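PDB 5H0M: HNH endonuclease from Geobacillus virus E2, which probably cleaves DNA as a metal-dependent nicking endonuclease of the HNH family in a thermophilic deep-sea bacteriophage. Local coordinates for residues 86-95 with 108-118. Residues are numbered along the deposited sequence; the frame is centred on the assembly and turned at random.
Sequences TRAVIVDHIT and DNLQSLCQACH. With ZN (zinc ion), chain B.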
ATOM      1  N   THR A  86      11.955  -1.622  13.595  1.00 17.38           N
ATOM      2  CA  THR A  86      11.141  -0.419  13.648  1.00 17.71           C
ATOM      3  C   THR A  86       9.676  -0.793  13.599  1.00 16.96           C
ATOM      4  O   THR A  86       9.268  -1.592  12.750  1.00 17.78           O
ATOM      5  CB  THR A  86      11.434   0.518  12.465  1.00 17.75           C
ATOM      6  OG1 THR A  86      12.852   0.708  12.340  1.00 18.34           O
ATOM      7  CG2 THR A  86      10.760   1.862  12.690  1.00 18.09           C
ATOM      8  N   ARG A  87       8.885  -0.216  14.486  1.00 16.36           N
ATOM      9  CA  ARG A  87       7.446  -0.433  14.477  1.00 16.70           C
ATOM     10  C   ARG A  87       6.831   0.087  13.172  1.00 15.83           C
ATOM     11  O   ARG A  87       7.102   1.205  12.756  1.00 17.30           O
ATOM     12  CB  ARG A  87       6.810   0.307  15.642  1.00 19.40           C
ATOM     13  CG  ARG A  87       5.306   0.163  15.722  1.00 24.87           C
ATOM     14  CD  ARG A  87       4.932  -0.911  16.701  1.00 33.60           C
ATOM     15  NE  ARG A  87       3.487  -1.055  16.832  1.00 40.91           N
ATOM     16  CZ  ARG A  87       2.903  -2.050  17.490  1.00 41.37           C
ATOM     17  NH1 ARG A  87       3.644  -2.987  18.071  1.00 39.87           N
ATOM     18  NH2 ARG A  87       1.579  -2.116  17.561  1.00 45.09           N
ATOM     19  N   ALA A  88       5.995  -0.728  12.540  1.00 14.83           N
ATOM     20  CA  ALA A  88       5.237  -0.289  11.372  1.00 14.59           C
ATOM     21  C   ALA A  88       4.077   0.599  11.774  1.00 16.16           C
ATOM     22  O   ALA A  88       3.440   0.361  12.797  1.00 17.85           O
ATOM     23  CB  ALA A  88       4.719  -1.478  10.606  1.00 14.74           C
ATOM     24  N   VAL A  89       3.783   1.582  10.930  1.00 15.38           N
ATOM     25  CA  VAL A  89       2.668   2.510  11.136  1.00 15.63           C
ATOM     26  C   VAL A  89       1.656   2.522   9.996  1.00 15.54           C
ATOM     27  O   VAL A  89       0.591   3.130  10.127  1.00 15.44           O
ATOM     28  CB  VAL A  89       3.153   3.950  11.374  1.00 17.53           C
ATOM     29  CG1 VAL A  89       3.984   4.014  12.653  1.00 20.35           C
ATOM     30  CG2 VAL A  89       3.919   4.507  10.191  1.00 18.48           C
ATOM     31  N   ILE A  90       1.970   1.838   8.897  1.00 14.69           N
ATOM     32  CA  ILE A  90       1.108   1.869   7.718  1.00 14.84           C
ATOM     33  C   ILE A  90       1.321   0.583   6.935  1.00 13.94           C
ATOM     34  O   ILE A  90       2.390  -0.006   7.012  1.00 15.01           O
ATOM     35  CB  ILE A  90       1.401   3.131   6.878  1.00 16.87           C
ATOM     36  CG1 ILE A  90       0.288   3.394   5.866  1.00 18.55           C
ATOM     37  CG2 ILE A  90       2.763   3.059   6.239  1.00 16.83           C
ATOM     38  CD1 ILE A  90       0.321   4.800   5.311  1.00 20.59           C
ATOM     39  N   VAL A  91       0.291   0.140   6.224  1.00 12.69           N
ATOM     40  CA  VAL A  91       0.424  -0.956   5.270  1.00 12.85           C
ATOM     41  C   VAL A  91       0.309  -0.349   3.881  1.00 13.38           C
ATOM     42  O   VAL A  91      -0.691   0.324   3.589  1.00 15.06           O
ATOM     43  CB  VAL A  91      -0.656  -2.027   5.468  1.00 13.33           C
ATOM     44  CG1 VAL A  91      -0.572  -3.110   4.414  1.00 14.81           C
ATOM     45  CG2 VAL A  91      -0.513  -2.661   6.839  1.00 14.18           C
ATOM     46  N   ASP A  92       1.318  -0.594   3.045  1.00 12.81           N
ATOM     47  CA  ASP A  92       1.386  -0.007   1.692  1.00 14.72           C
ATOM     48  C   ASP A  92       1.349  -1.084   0.610  1.00 13.80           C
ATOM     49  O   ASP A  92       1.912  -2.174   0.769  1.00 14.10           O
ATOM     50  CB  ASP A  92       2.660   0.828   1.525  1.00 18.34           C
ATOM     51  CG  ASP A  92       2.612   1.784   0.317  1.00 21.23           C
ATOM     52  OD1 ASP A  92       1.504   2.170  -0.144  1.00 23.69           O
ATOM     53  OD2 ASP A  92       3.693   2.173  -0.162  1.00 24.35           O
ATOM     54  N   HIS A  93       0.696  -0.738  -0.495  1.00 12.86           N
ATOM     55  CA  HIS A  93       0.714  -1.537  -1.717  1.00 12.65           C
ATOM     56  C   HIS A  93       2.054  -1.423  -2.405  1.00 13.27           C
ATOM     57  O   HIS A  93       2.540  -0.308  -2.632  1.00 15.18           O
ATOM     58  CB  HIS A  93      -0.388  -1.069  -2.659  1.00 12.69           C
ATOM     59  CG  HIS A  93      -1.765  -1.384  -2.166  1.00 13.43           C
ATOM     60  ND1 HIS A  93      -2.413  -0.608  -1.239  1.00 14.39           N
ATOM     61  CD2 HIS A  93      -2.598  -2.412  -2.450  1.00 13.92           C
ATOM     62  CE1 HIS A  93      -3.597  -1.135  -0.977  1.00 14.65           C
ATOM     63  NE2 HIS A  93      -3.727  -2.238  -1.688  1.00 14.18           N
ATOM     64  N   ILE A  94       2.636  -2.555  -2.770  1.00 12.45           N
ATOM     65  CA  ILE A  94       3.942  -2.535  -3.459  1.00 12.88           C
ATOM     66  C   ILE A  94       3.760  -1.953  -4.858  1.00 12.94           C
ATOM     67  O   ILE A  94       4.338  -0.912  -5.189  1.00 14.64           O
ATOM     68  CB  ILE A  94       4.592  -3.916  -3.506  1.00 12.68           C
ATOM     69  CG1 ILE A  94       4.857  -4.452  -2.104  1.00 13.37           C
ATOM     70  CG2 ILE A  94       5.855  -3.847  -4.361  1.00 14.57           C
ATOM     71  CD1 ILE A  94       5.415  -5.855  -2.072  1.00 14.75           C
ATOM     72  N   THR A  95       2.929  -2.602  -5.667  1.00 12.65           N
ATOM     73  CA  THR A  95       2.371  -1.977  -6.866  1.00 13.10           C
ATOM     74  C   THR A  95       1.210  -1.116  -6.388  1.00 13.51           C
ATOM     75  O   THR A  95       0.261  -1.640  -5.803  1.00 13.86           O
ATOM     76  CB  THR A  95       1.872  -3.019  -7.857  1.00 13.64           C
ATOM     77  OG1 THR A  95       2.954  -3.891  -8.215  1.00 14.96           O
ATOM     78  CG2 THR A  95       1.318  -2.362  -9.110  1.00 14.87           C
ATOM     79  N   ASP A 108       0.871 -10.641  -0.932  1.00 15.61           N
ATOM     80  CA  ASP A 108       2.206 -10.485  -1.500  1.00 15.54           C
ATOM     81  C   ASP A 108       2.423  -9.152  -2.202  1.00 15.06           C
ATOM     82  O   ASP A 108       3.520  -8.891  -2.679  1.00 16.72           O
ATOM     83  CB  ASP A 108       2.577 -11.660  -2.414  1.00 15.93           C
ATOM     84  CG  ASP A 108       1.736 -11.755  -3.660  1.00 17.35           C
ATOM     85  OD1 ASP A 108       0.747 -11.029  -3.840  1.00 17.83           O
ATOM     86  OD2 ASP A 108       2.072 -12.625  -4.514  1.00 23.33           O
ATOM     87  N   ASN A 109       1.385  -8.321  -2.261  1.00 12.12           N
ATOM     88  CA  ASN A 109       1.484  -6.960  -2.768  1.00 11.95           C
ATOM     89  C   ASN A 109       1.363  -5.948  -1.637  1.00 11.70           C
ATOM     90  O   ASN A 109       1.148  -4.773  -1.901  1.00 12.96           O
ATOM     91  CB  ASN A 109       0.388  -6.678  -3.801  1.00 11.97           C
ATOM     92  CG  ASN A 109       0.594  -5.371  -4.533  1.00 12.74           C
ATOM     93  OD1 ASN A 109       1.715  -5.058  -4.942  1.00 13.41           O
ATOM     94  ND2 ASN A 109      -0.471  -4.611  -4.721  1.00 12.34           N
ATOM     95  N   LEU A 110       1.505  -6.393  -0.385  1.00 11.98           N
ATOM     96  CA  LEU A 110       1.311  -5.492   0.764  1.00 12.86           C
ATOM     97  C   LEU A 110       2.445  -5.632   1.772  1.00 13.13           C
ATOM     98  O   LEU A 110       2.852  -6.750   2.090  1.00 14.14           O
ATOM     99  CB  LEU A 110      -0.032  -5.807   1.440  1.00 13.05           C
ATOM    100  CG  LEU A 110      -1.255  -5.420   0.622  1.00 13.87           C
ATOM    101  CD1 LEU A 110      -2.493  -6.094   1.178  1.00 14.12           C
ATOM    102  CD2 LEU A 110      -1.428  -3.921   0.525  1.00 13.97           C
ATOM    103  N   GLN A 111       2.955  -4.504   2.267  1.00 12.67           N
ATOM    104  CA  GLN A 111       3.997  -4.526   3.283  1.00 12.71           C
ATOM    105  C   GLN A 111       3.713  -3.538   4.398  1.00 12.71           C
ATOM    106  O   GLN A 111       3.282  -2.418   4.155  1.00 13.62           O
ATOM    107  CB  GLN A 111       5.369  -4.212   2.693  1.00 13.42           C
ATOM    108  CG  GLN A 111       5.801  -5.115   1.569  1.00 14.43           C
ATOM    109  CD  GLN A 111       7.205  -4.775   1.108  1.00 13.54           C
ATOM    110  OE1 GLN A 111       7.411  -3.787   0.394  1.00 14.93           O
ATOM    111  NE2 GLN A 111       8.166  -5.578   1.521  1.00 14.42           N
ATOM    112  N   SER A 112       4.011  -3.958   5.619  1.00 12.67           N
ATOM    113  CA  SER A 112       3.973  -3.060   6.764  1.00 12.47           C
ATOM    114  C   SER A 112       5.243  -2.220   6.760  1.00 12.18           C
ATOM    115  O   SER A 112       6.338  -2.770   6.604  1.00 12.80           O
ATOM    116  CB  SER A 112       3.922  -3.872   8.057  1.00 12.88           C
ATOM    117  OG  SER A 112       2.837  -4.800   8.040  1.00 14.22           O
ATOM    118  N   LEU A 113       5.088  -0.900   6.911  1.00 11.82           N
ATOM    119  CA  LEU A 113       6.200   0.063   6.799  1.00 12.41           C
ATOM    120  C   LEU A 113       6.158   1.091   7.913  1.00 12.61           C
ATOM    121  O   LEU A 113       5.090   1.452   8.401  1.00 13.26           O
ATOM    122  CB  LEU A 113       6.153   0.824   5.469  1.00 12.99           C
ATOM    123  CG  LEU A 113       6.253  -0.004   4.175  1.00 13.59           C
ATOM    124  CD1 LEU A 113       6.143   0.921   2.982  1.00 14.41           C
ATOM    125  CD2 LEU A 113       7.544  -0.802   4.130  1.00 14.08           C
ATOM    126  N   CYS A 114       7.346   1.559   8.298  1.00 13.29           N
ATOM    127  CA  CYS A 114       7.470   2.742   9.134  1.00 14.34           C
ATOM    128  C   CYS A 114       7.295   3.983   8.260  1.00 15.89           C
ATOM    129  O   CYS A 114       7.242   3.904   7.036  1.00 14.91           O
ATOM    130  CB  CYS A 114       8.823   2.763   9.856  1.00 14.62           C
ATOM    131  SG  CYS A 114      10.241   3.136   8.821  1.00 15.38           S
ATOM    132  N   GLN A 115       7.177   5.144   8.883  1.00 15.28           N
ATOM    133  CA  GLN A 115       6.963   6.364   8.117  1.00 15.51           C
ATOM    134  C   GLN A 115       8.134   6.678   7.191  1.00 14.78           C
ATOM    135  O   GLN A 115       7.945   7.087   6.051  1.00 15.02           O
ATOM    136  CB  GLN A 115       6.716   7.544   9.053  1.00 16.42           C
ATOM    137  CG  GLN A 115       6.729   8.873   8.331  1.00 17.10           C
ATOM    138  CD  GLN A 115       6.413  10.017   9.242  1.00 18.54           C
ATOM    139  OE1 GLN A 115       5.818   9.824  10.304  1.00 18.57           O
ATOM    140  NE2 GLN A 115       6.784  11.221   8.827  1.00 20.80           N
ATOM    141  N   ALA A 116       9.355   6.538   7.692  1.00 14.40           N
ATOM    142  CA  ALA A 116      10.533   6.841   6.898  1.00 15.08           C
ATOM    143  C   ALA A 116      10.619   5.961   5.667  1.00 15.23           C
ATOM    144  O   ALA A 116      10.944   6.434   4.582  1.00 16.68           O
ATOM    145  CB  ALA A 116      11.809   6.735   7.726  1.00 16.74           C
ATOM    146  N   CYS A 117      10.321   4.672   5.833  1.00 15.06           N
ATOM    147  CA  CYS A 117      10.328   3.756   4.698  1.00 14.59           C
ATOM    148  C   CYS A 117       9.173   4.029   3.745  1.00 13.59           C
ATOM    149  O   CYS A 117       9.327   3.894   2.549  1.00 14.32           O
ATOM    150  CB  CYS A 117      10.325   2.312   5.173  1.00 13.93           C
ATOM    151  SG  CYS A 117      11.935   1.850   5.877  1.00 15.14           S
ATOM    152  N   HIS A 118       8.020   4.440   4.253  1.00 14.85           N
ATOM    153  CA  HIS A 118       6.914   4.823   3.368  1.00 15.24           C
ATOM    154  C   HIS A 118       7.286   6.052   2.538  1.00 15.59           C
ATOM    155  O   HIS A 118       7.005   6.131   1.340  1.00 16.45           O
ATOM    156  CB  HIS A 118       5.640   5.087   4.158  1.00 16.18           C
ATOM    157  CG  HIS A 118       4.462   5.398   3.289  1.00 19.49           C
ATOM    158  ND1 HIS A 118       3.953   6.670   3.166  1.00 28.56           N
ATOM    159  CD2 HIS A 118       3.708   4.611   2.484  1.00 21.28           C
ATOM    160  CE1 HIS A 118       2.925   6.649   2.333  1.00 27.09           C
ATOM    161  NE2 HIS A 118       2.751   5.412   1.914  1.00 22.91           N
TER
HETATM  162 ZN    ZN B 800      11.297   1.193   8.020  1.00 15.03          ZN
HETATM  163  O   HOH W   1       5.134  -1.776   0.222  1.00 27.43           O
HETATM  164  O   HOH W   2       1.119   5.112  -0.484  1.00 36.40           O
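Leu-110 lays its CD2 methyl over one face of the His-93 ring, 3.5 Å from the centroid and 10° off the normal; the two side chains run side by side, which brings this branch onto the ring. Asn-109 ND2 sits at the ring's edge, and His-93 NE2 bonds to Arg-104 O. The ring of His-118 has Ile-90 CD1 over one face and the Asp-92 carboxylate carbon at its edge; a water joins Asp-92 OD1 to His-118 NE2.

Asparagine suits position 109 because its amide both accepts and donates. Asn-109 OD1 takes Thr-95 N at 2.8 Å on a lone pair, and Asn-109 ND2 gives a longer bond to Thr-95 O, 3.2 Å. With CG anti to the backbone N (chi1 -170°), the amide reaches Thr-95 just beyond strand 90-93. That strand pairs antiparallel with 110-113, and at a classic beta bulge Leu-113 O receives both Val-89 N and Ile-90 N.

After strand 110-113, Cys-114 SG caps helix 115-129, accepting from Cys-117 N. That sulfur and Cys-117 SG bind zinc with Cys-76 and Cys-79, four cysteines consistent with a structural metal added to the ββα unit of HNH nucleases. Lys-121 salt-bridges Asp-92 OD2, leaving OD1 to the water shared with His-118.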